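Local atomic coordinates of geranyltranstransferase (Legionella pneumophila subsp. pneumophila, PDB entry 3LOM), a protein that probably joins isopentenyl diphosphate to allylic diphosphates, with magnesium as cofactor, to make farnesyl and perhaps geranylgeranyl diphosphate. Residues Ser40-Ala45 with Ile117-Gly122; Ser213-Tyr218 with Arg282-Lys287; Ala76-Leu81 with Gln149-Ala154. One frame throughout, in Å; residues are numbered along the deposited sequence.

Contact 1: Ser40-Ala45 with Ile117-Gly122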
loop_
_atom_site.group_PDB
_atom_site.type_symbol
_atom_site.label_atom_id
_atom_site.label_comp_id
_atom_site.label_asym_id
_atom_site.label_seq_id
_atom_site.Cartn_x
_atom_site.Cartn_y
_atom_site.Cartn_z
ATOM N N SER A 40 -2.940 1.240 18.677
ATOM C CA SER A 40 -1.870 0.997 19.634
ATOM C C SER A 40 -0.561 0.612 18.936
ATOM O O SER A 40 0.501 1.151 19.258
ATOM C CB SER A 40 -2.273 -0.060 20.662
ATOM O OG SER A 40 -1.209 -0.303 21.568
ATOM N N ALA A 41 -0.632 -0.317 17.987
ATOM C CA ALA A 41 0.577 -0.780 17.302
ATOM C C ALA A 41 1.161 0.240 16.336
ATOM O O ALA A 41 2.382 0.383 16.257
ATOM C CB ALA A 41 0.345 -2.096 16.623
ATOM N N LEU A 42 0.293 0.965 15.633
ATOM C CA LEU A 42 0.709 2.150 14.864
ATOM C C LEU A 42 1.591 3.097 15.667
ATOM O O LEU A 42 2.673 3.470 15.224
ATOM C CB LEU A 42 -0.513 2.932 14.372
ATOM C CG LEU A 42 -1.181 2.503 13.068
ATOM C CD1 LEU A 42 -2.562 3.110 12.974
ATOM C CD2 LEU A 42 -0.340 2.947 11.892
ATOM N N HIS A 43 1.114 3.481 16.851
ATOM C CA HIS A 43 1.831 4.403 17.722
ATOM C C HIS A 43 3.113 3.802 18.277
ATOM O O HIS A 43 4.101 4.507 18.442
ATOM C CB HIS A 43 0.916 4.894 18.849
ATOM C CG HIS A 43 -0.069 5.930 18.408
ATOM N ND1 HIS A 43 -1.369 5.632 18.065
ATOM C CD2 HIS A 43 0.069 7.265 18.227
ATOM C CE1 HIS A 43 -1.994 6.739 17.704
ATOM N NE2 HIS A 43 -1.143 7.746 17.795
ATOM N N TYR A 44 3.100 2.501 18.557
ATOM C CA TYR A 44 4.305 1.806 19.021
ATOM C C TYR A 44 5.406 1.812 17.960
ATOM O O TYR A 44 6.583 2.062 18.254
ATOM C CB TYR A 44 3.993 0.366 19.426
ATOM C CG TYR A 44 5.214 -0.391 19.911
ATOM C CD1 TYR A 44 5.702 -0.199 21.201
ATOM C CD2 TYR A 44 5.891 -1.289 19.074
ATOM C CE1 TYR A 44 6.824 -0.873 21.654
ATOM C CE2 TYR A 44 7.028 -1.968 19.516
ATOM C CZ TYR A 44 7.483 -1.752 20.812
ATOM O OH TYR A 44 8.590 -2.411 21.280
ATOM N N ALA A 45 5.009 1.522 16.727
ATOM C CA ALA A 45 5.953 1.392 15.628
ATOM C C ALA A 45 6.509 2.738 15.161
ATOM O O ALA A 45 7.708 2.857 14.923
ATOM C CB ALA A 45 5.309 0.648 14.481
ATOM N N ILE A 117 1.841 -7.511 10.533
ATOM C CA ILE A 117 1.511 -7.587 9.105
ATOM C C ILE A 117 0.473 -6.521 8.779
ATOM O O ILE A 117 0.669 -5.726 7.858
ATOM C CB ILE A 117 0.985 -8.985 8.672
ATOM C CG1 ILE A 117 2.007 -10.080 8.952
ATOM C CG2 ILE A 117 0.621 -9.006 7.178
ATOM C CD1 ILE A 117 1.378 -11.475 9.131
ATOM N N LEU A 118 -0.609 -6.499 9.560
ATOM C CA LEU A 118 -1.736 -5.610 9.315
ATOM C C LEU A 118 -1.404 -4.126 9.461
ATOM O O LEU A 118 -1.860 -3.307 8.668
ATOM C CB LEU A 118 -2.916 -5.969 10.221
ATOM C CG LEU A 118 -3.687 -7.245 9.870
ATOM C CD1 LEU A 118 -4.568 -7.633 11.031
ATOM C CD2 LEU A 118 -4.500 -7.116 8.583
ATOM N N VAL A 119 -0.613 -3.792 10.472
ATOM C CA VAL A 119 -0.227 -2.408 10.721
ATOM C C VAL A 119 0.664 -1.914 9.591
ATOM O O VAL A 119 0.456 -0.801 9.080
ATOM C CB VAL A 119 0.395 -2.232 12.142
ATOM C CG1 VAL A 119 1.533 -1.227 12.176
ATOM C CG2 VAL A 119 -0.689 -1.828 13.112
ATOM N N GLY A 120 1.618 -2.759 9.187
ATOM C CA GLY A 120 2.410 -2.535 7.970
ATOM C C GLY A 120 1.507 -2.266 6.773
ATOM O O GLY A 120 1.628 -1.226 6.121
ATOM N N ASP A 121 0.563 -3.176 6.523
ATOM C CA ASP A 121 -0.414 -3.015 5.441
ATOM C C ASP A 121 -1.163 -1.691 5.504
ATOM O O ASP A 121 -1.320 -1.027 4.488
ATOM C CB ASP A 121 -1.427 -4.160 5.454
ATOM C CG ASP A 121 -0.852 -5.452 4.937
ATOM O OD1 ASP A 121 0.332 -5.465 4.535
ATOM O OD2 ASP A 121 -1.592 -6.460 4.930
ATOM N N GLY A 122 -1.628 -1.320 6.700
ATOM C CA GLY A 122 -2.349 -0.062 6.903
ATOM C C GLY A 122 -1.494 1.185 6.764
ATOM O O GLY A 122 -1.971 2.204 6.259
#
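Val119 reaches from helix 113-135 into the face that helix 36-46 turns toward it, and one of its two methyls does nearly all the touching. CG2 of Val119 lies 3.7 Å from CB of Ala41, a methyl-to-methyl contact at van der Waals range, and 3.9 Å from the backbone N of Leu42. The close approach is possible because Ala41 offers a single methyl on its inward side, letting the backbones come to 6.2 Å between the CA atoms of Leu42 and Val119. A beta-branched valine suits the partner helix, since it presents a methyl close to its own backbone.

Around this tight point the packing relaxes. Leu42 starts out alongside the partner helix rather than at it; with chi1 at -85°, its branch carbon CG comes closer than CB, 4.4 Å from Val119 CG2, while its methyls point past the valine. On the other branch, Val119 CG1 stays 4.8 Å from CB of Ala45, a looser approach. Ile88 of helix 69-91 also packs on Val119, and Phe111 on Ala41, so further hydrophobic groups join the patch.

Away from the valine, helix 36-46 is of another character. Ser40 is exposed, and His43 and Tyr44 are partly so. Their polar character fits such places: His43 ND1 is hydrogen-bonded to the Arg39 carbonyl one turn earlier, while the Tyr44 hydroxyl is hydrogen-bonded to the Pro105 carbonyl. Helix 113-135 has its own second face, where Asp121 OD2 is hydrogen-bonded to His89 ND1 of the second subunit. Such a helix, covered by a shorter one on one side and by the partner subunit on another, is characteristic of the dimeric all-helical polyprenyl synthase fold.

Contact 2: Ser213-Tyr218 with Arg282-Lys287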
loop_
_atom_site.group_PDB
_atom_site.type_symbol
_atom_site.label_atom_id
_atom_site.label_comp_id
_atom_site.label_asym_id
_atom_site.label_seq_id
_atom_site.Cartn_x
_atom_site.Cartn_y
_atom_site.Cartn_z
ATOM N N SER A 213 19.159 17.725 -11.489
ATOM C CA SER A 213 20.333 16.858 -11.576
ATOM C C SER A 213 21.258 16.930 -10.357
ATOM O O SER A 213 21.933 15.951 -10.033
ATOM C CB SER A 213 21.123 17.178 -12.848
ATOM O OG SER A 213 22.490 16.841 -12.695
ATOM N N ALA A 214 21.295 18.086 -9.698
ATOM C CA ALA A 214 22.125 18.273 -8.507
ATOM C C ALA A 214 21.554 17.544 -7.287
ATOM O O ALA A 214 22.308 17.024 -6.460
ATOM C CB ALA A 214 22.319 19.757 -8.206
ATOM N N LEU A 215 20.227 17.511 -7.179
ATOM C CA LEU A 215 19.567 16.792 -6.089
ATOM C C LEU A 215 19.685 15.286 -6.316
ATOM O O LEU A 215 20.126 14.549 -5.424
ATOM C CB LEU A 215 18.100 17.218 -5.948
ATOM C CG LEU A 215 17.815 18.635 -5.427
ATOM C CD1 LEU A 215 16.326 18.917 -5.440
ATOM C CD2 LEU A 215 18.382 18.864 -4.024
ATOM N N ARG A 216 19.326 14.865 -7.531
ATOM C CA ARG A 216 19.426 13.475 -7.989
ATOM C C ARG A 216 20.794 12.827 -7.764
ATOM O O ARG A 216 20.869 11.662 -7.374
ATOM C CB ARG A 216 19.010 13.372 -9.461
ATOM C CG ARG A 216 17.509 13.472 -9.654
ATOM C CD ARG A 216 17.111 13.878 -11.059
ATOM N NE ARG A 216 15.656 13.981 -11.175
ATOM C CZ ARG A 216 15.002 14.392 -12.258
ATOM N NH1 ARG A 216 15.662 14.756 -13.351
ATOM N NH2 ARG A 216 13.676 14.444 -12.244
ATOM N N THR A 217 21.861 13.591 -7.986
ATOM C CA THR A 217 23.224 13.118 -7.731
ATOM C C THR A 217 23.477 12.953 -6.228
ATOM O O THR A 217 23.979 11.908 -5.799
ATOM C CB THR A 217 24.280 14.045 -8.384
ATOM O OG1 THR A 217 24.007 14.159 -9.784
ATOM C CG2 THR A 217 25.697 13.500 -8.202
ATOM N N TYR A 218 23.113 13.968 -5.434
ATOM C CA TYR A 218 23.207 13.863 -3.972
ATOM C C TYR A 218 22.449 12.628 -3.475
ATOM O O TYR A 218 23.007 11.823 -2.743
ATOM C CB TYR A 218 22.708 15.134 -3.263
ATOM C CG TYR A 218 22.837 15.059 -1.751
ATOM C CD1 TYR A 218 24.059 15.291 -1.123
ATOM C CD2 TYR A 218 21.739 14.736 -0.949
ATOM C CE1 TYR A 218 24.186 15.207 0.263
ATOM C CE2 TYR A 218 21.854 14.649 0.439
ATOM C CZ TYR A 218 23.077 14.888 1.035
ATOM O OH TYR A 218 23.194 14.803 2.398
ATOM N N ARG A 282 27.024 22.530 -4.324
ATOM C CA ARG A 282 27.773 23.786 -4.436
ATOM C C ARG A 282 27.107 24.813 -5.357
ATOM O O ARG A 282 27.478 25.987 -5.349
ATOM C CB ARG A 282 29.210 23.513 -4.876
ATOM C CG ARG A 282 29.995 22.675 -3.884
ATOM C CD ARG A 282 31.349 22.301 -4.443
ATOM N NE ARG A 282 32.314 23.392 -4.350
ATOM C CZ ARG A 282 33.535 23.358 -4.873
ATOM N NH1 ARG A 282 33.949 22.287 -5.540
ATOM N NH2 ARG A 282 34.345 24.400 -4.732
ATOM N N LEU A 283 26.124 24.361 -6.134
ATOM C CA LEU A 283 25.247 25.244 -6.899
ATOM C C LEU A 283 24.400 26.112 -5.956
ATOM O O LEU A 283 24.123 27.273 -6.255
ATOM C CB LEU A 283 24.337 24.417 -7.813
ATOM C CG LEU A 283 24.031 24.903 -9.237
ATOM C CD1 LEU A 283 23.517 23.750 -10.092
ATOM C CD2 LEU A 283 23.057 26.085 -9.285
ATOM N N PHE A 284 24.000 25.539 -4.822
ATOM C CA PHE A 284 23.195 26.240 -3.821
ATOM C C PHE A 284 24.065 27.114 -2.918
ATOM O O PHE A 284 23.626 28.169 -2.455
ATOM C CB PHE A 284 22.393 25.244 -2.975
ATOM C CG PHE A 284 21.597 24.249 -3.783
ATOM C CD1 PHE A 284 20.346 24.586 -4.292
ATOM C CD2 PHE A 284 22.095 22.967 -4.021
ATOM C CE1 PHE A 284 19.608 23.667 -5.037
ATOM C CE2 PHE A 284 21.368 22.042 -4.765
ATOM C CZ PHE A 284 20.120 22.392 -5.273
ATOM N N GLY A 285 25.290 26.658 -2.663
ATOM C CA GLY A 285 26.282 27.433 -1.922
ATOM C C GLY A 285 26.068 27.452 -0.422
ATOM O O GLY A 285 26.062 26.401 0.226
ATOM N N SER A 286 25.897 28.656 0.125
ATOM C CA SER A 286 25.697 28.867 1.565
ATOM C C SER A 286 24.293 28.490 2.031
ATOM O O SER A 286 24.082 28.215 3.213
ATOM C CB SER A 286 25.997 30.321 1.950
ATOM O OG SER A 286 27.388 30.536 2.099
ATOM N N LYS A 287 23.345 28.485 1.094
ATOM C CA LYS A 287 21.967 28.061 1.345
ATOM C C LYS A 287 21.882 26.569 1.715
ATOM O O LYS A 287 20.961 26.147 2.417
ATOM C CB LYS A 287 21.110 28.356 0.110
ATOM C CG LYS A 287 19.609 28.325 0.341
ATOM C CD LYS A 287 18.864 28.672 -0.929
ATOM C CE LYS A 287 17.361 28.672 -0.705
ATOM N NZ LYS A 287 16.632 28.817 -1.994
#
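Phe284 brings the outer end of its ring, CE2 and CZ, up to Ala214 and Leu215 of helix 209-236. CE2 of Phe284 is 4.2 Å from Ala214 CB, and CZ of Phe284 is 4.1 Å from Leu215 CD2, so the two helix residues share the outer part of the ring and both approach it obliquely. The first torsion of Phe284 (chi1 -51°) sets CG opposite the carbonyl carbon and sends the ring toward the helix. Leu215 extends across it, the two side chains meeting at about a right angle.

Residue types follow from this. The small Ala214 makes room for the ring, Leu215 supplies a branched end that meets CZ, and the ring is long enough to reach both. Leu283 adds a looser approach, its CD1 4.6 Å from Ala214 CB. Just beyond, Gly285 turns the chain with a positive phi of 77°, a conformation that a residue without a side chain adopts easily.

On the helix itself, the Ser213 carbonyl accepts two bonds from Thr217: one from its N and one from OG1, at 2.8 Å from Ser213 O. Leu64 of helix 53-64 also packs on Phe284, and Lys287 forms a salt bridge with Asp66. The arrangement is that of an interhelical connection, between helices 263-279 and 289-303, that packs an aromatic on a long helix of the all-alpha polyprenyl synthase fold.

Contact 3: Ala76-Leu81 with Gln149-Ala154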
loop_
_atom_site.group_PDB
_atom_site.type_symbol
_atom_site.label_atom_id
_atom_site.label_comp_id
_atom_site.label_asym_id
_atom_site.label_seq_id
_atom_site.Cartn_x
_atom_site.Cartn_y
_atom_site.Cartn_z
ATOM N N ALA A 76 7.010 14.251 3.981
ATOM C CA ALA A 76 7.850 13.575 4.973
ATOM C C ALA A 76 7.106 12.542 5.833
ATOM O O ALA A 76 7.698 11.551 6.269
ATOM C CB ALA A 76 8.513 14.604 5.866
ATOM N N ALA A 77 5.821 12.786 6.085
ATOM C CA ALA A 77 4.998 11.861 6.854
ATOM C C ALA A 77 4.741 10.606 6.038
ATOM O O ALA A 77 4.919 9.490 6.532
ATOM C CB ALA A 77 3.676 12.513 7.256
ATOM N N ALA A 78 4.333 10.811 4.785
ATOM C CA ALA A 78 4.101 9.732 3.827
ATOM C C ALA A 78 5.341 8.877 3.597
ATOM O O ALA A 78 5.249 7.652 3.522
ATOM C CB ALA A 78 3.613 10.300 2.531
ATOM N N LEU A 79 6.500 9.520 3.512
ATOM C CA LEU A 79 7.759 8.796 3.396
ATOM C C LEU A 79 8.124 7.966 4.600
ATOM O O LEU A 79 8.596 6.838 4.442
ATOM C CB LEU A 79 8.903 9.748 3.117
ATOM C CG LEU A 79 9.498 9.611 1.732
ATOM C CD1 LEU A 79 10.256 10.855 1.506
ATOM C CD2 LEU A 79 10.407 8.396 1.601
ATOM N N GLU A 80 7.946 8.527 5.798
ATOM C CA GLU A 80 8.223 7.781 7.020
ATOM C C GLU A 80 7.259 6.635 7.212
ATOM O O GLU A 80 7.678 5.563 7.625
ATOM C CB GLU A 80 8.232 8.659 8.267
ATOM C CG GLU A 80 9.577 8.692 8.989
ATOM C CD GLU A 80 10.265 7.344 9.099
ATOM O OE1 GLU A 80 11.351 7.179 8.495
ATOM O OE2 GLU A 80 9.729 6.454 9.787
ATOM N N LEU A 81 5.982 6.866 6.903
ATOM C CA LEU A 81 4.966 5.813 6.954
ATOM C C LEU A 81 5.313 4.641 6.032
ATOM O O LEU A 81 5.217 3.479 6.451
ATOM C CB LEU A 81 3.572 6.364 6.620
ATOM C CG LEU A 81 2.807 7.134 7.705
ATOM C CD1 LEU A 81 1.687 7.946 7.081
ATOM C CD2 LEU A 81 2.254 6.193 8.758
ATOM N N GLN A 149 2.780 9.199 -7.416
ATOM C CA GLN A 149 3.421 8.328 -8.411
ATOM C C GLN A 149 4.855 7.993 -8.027
ATOM O O GLN A 149 5.245 6.827 -8.046
ATOM C CB GLN A 149 3.406 8.996 -9.790
ATOM C CG GLN A 149 3.535 8.042 -10.971
ATOM C CD GLN A 149 2.194 7.696 -11.595
ATOM O OE1 GLN A 149 1.663 6.604 -11.382
ATOM N NE2 GLN A 149 1.638 8.626 -12.367
ATOM N N VAL A 150 5.627 9.013 -7.661
ATOM C CA VAL A 150 7.018 8.832 -7.235
ATOM C C VAL A 150 7.187 7.809 -6.091
ATOM O O VAL A 150 8.039 6.922 -6.179
ATOM C CB VAL A 150 7.668 10.184 -6.854
ATOM C CG1 VAL A 150 9.077 9.977 -6.310
ATOM C CG2 VAL A 150 7.698 11.134 -8.059
ATOM N N LEU A 151 6.361 7.926 -5.045
ATOM C CA LEU A 151 6.445 7.058 -3.865
ATOM C C LEU A 151 6.048 5.624 -4.180
ATOM O O LEU A 151 6.706 4.675 -3.765
ATOM C CB LEU A 151 5.552 7.593 -2.732
ATOM C CG LEU A 151 5.568 6.879 -1.371
ATOM C CD1 LEU A 151 6.931 6.969 -0.691
ATOM C CD2 LEU A 151 4.505 7.469 -0.465
ATOM N N VAL A 152 4.959 5.494 -4.919
ATOM C CA VAL A 152 4.383 4.217 -5.267
ATOM C C VAL A 152 5.218 3.436 -6.327
ATOM O O VAL A 152 5.264 2.197 -6.300
ATOM C CB VAL A 152 2.884 4.443 -5.614
ATOM C CG1 VAL A 152 2.465 3.739 -6.854
ATOM C CG2 VAL A 152 2.010 4.034 -4.425
ATOM N N ASN A 153 5.911 4.157 -7.215
ATOM C CA ASN A 153 6.870 3.539 -8.142
ATOM C C ASN A 153 8.106 3.051 -7.396
ATOM O O ASN A 153 8.639 1.986 -7.707
ATOM C CB ASN A 153 7.306 4.504 -9.264
ATOM C CG ASN A 153 6.216 4.746 -10.312
ATOM O OD1 ASN A 153 6.338 5.650 -11.142
ATOM N ND2 ASN A 153 5.160 3.946 -10.283
ATOM N N ALA A 154 8.555 3.824 -6.408
ATOM C CA ALA A 154 9.779 3.483 -5.683
ATOM C C ALA A 154 9.545 2.364 -4.669
ATOM O O ALA A 154 10.464 1.601 -4.357
ATOM C CB ALA A 154 10.366 4.714 -4.994
#
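In the helical core of the isoprenoid synthase fold, Leu151 of helix 141-155 inserts its forked end against Ala78 and Leu79 of helix 69-91. The two methyls share the work. CD2 of Leu151 sits over Ala78, 4.2 Å from its CB and 4.1 Å from its carbonyl O, while CD1 of Leu151 is 4.4 Å from CD2 of Leu79. Leu151 owes this reach to an extended first torsion, with CG opposite the backbone N (chi1 -176°), which, on a CB bond already pointing at the partner helix, carries the fork toward Ala78 and Leu79.

The side chains that meet are apolar and the contact is small. Ala78, with a single methyl, lets the leucine fork approach its backbone; the CA atoms of Leu79 and Leu151 are 7.6 Å apart. Leu79, whose CB bond runs along the side of the interface, meets the leucine fork with only one methyl. Leucine and alanine fit a buried position such as this because neither side chain brings a polar group. The Ala78 carbonyl, near the Leu151 methyl, is engaged by the Thr82 hydroxyl one turn on.

Other helices close the surroundings. Leu131 of helix 113-135 touches both Ala78 and Leu151; Leu79 also packs on Val58 of helix 53-64 and on Leu192, Cys196 and Met199 of helix 178-201. Elsewhere on helix 141-155, Val152 and Asn153 pack on Glu129 of the second subunit.

Contacts 1 and 3 interlock along the chain: residues 40-45, 76-81, 117-122 and 149-154 alternate between them, whereas contact 2 comes afterwards. Contact 3 is the most central, about 9 Å from the chain's centre. The centres of contacts 1 and 3 are about 17 Å apart, those of 2 and 3 about 22 Å, and those of 1 and 2 about 36 Å, on opposite sides of the chain's centre. Helix 113-135 carries part of contact 1 and packs on contact 3; helix 69-91 does the reverse. Both contacts reach the second subunit; contact 2 touches no other chain. Contacts 1 and 3 tie together helices that meet the dimer partner, while contact 2 holds a loop against helix 209-236.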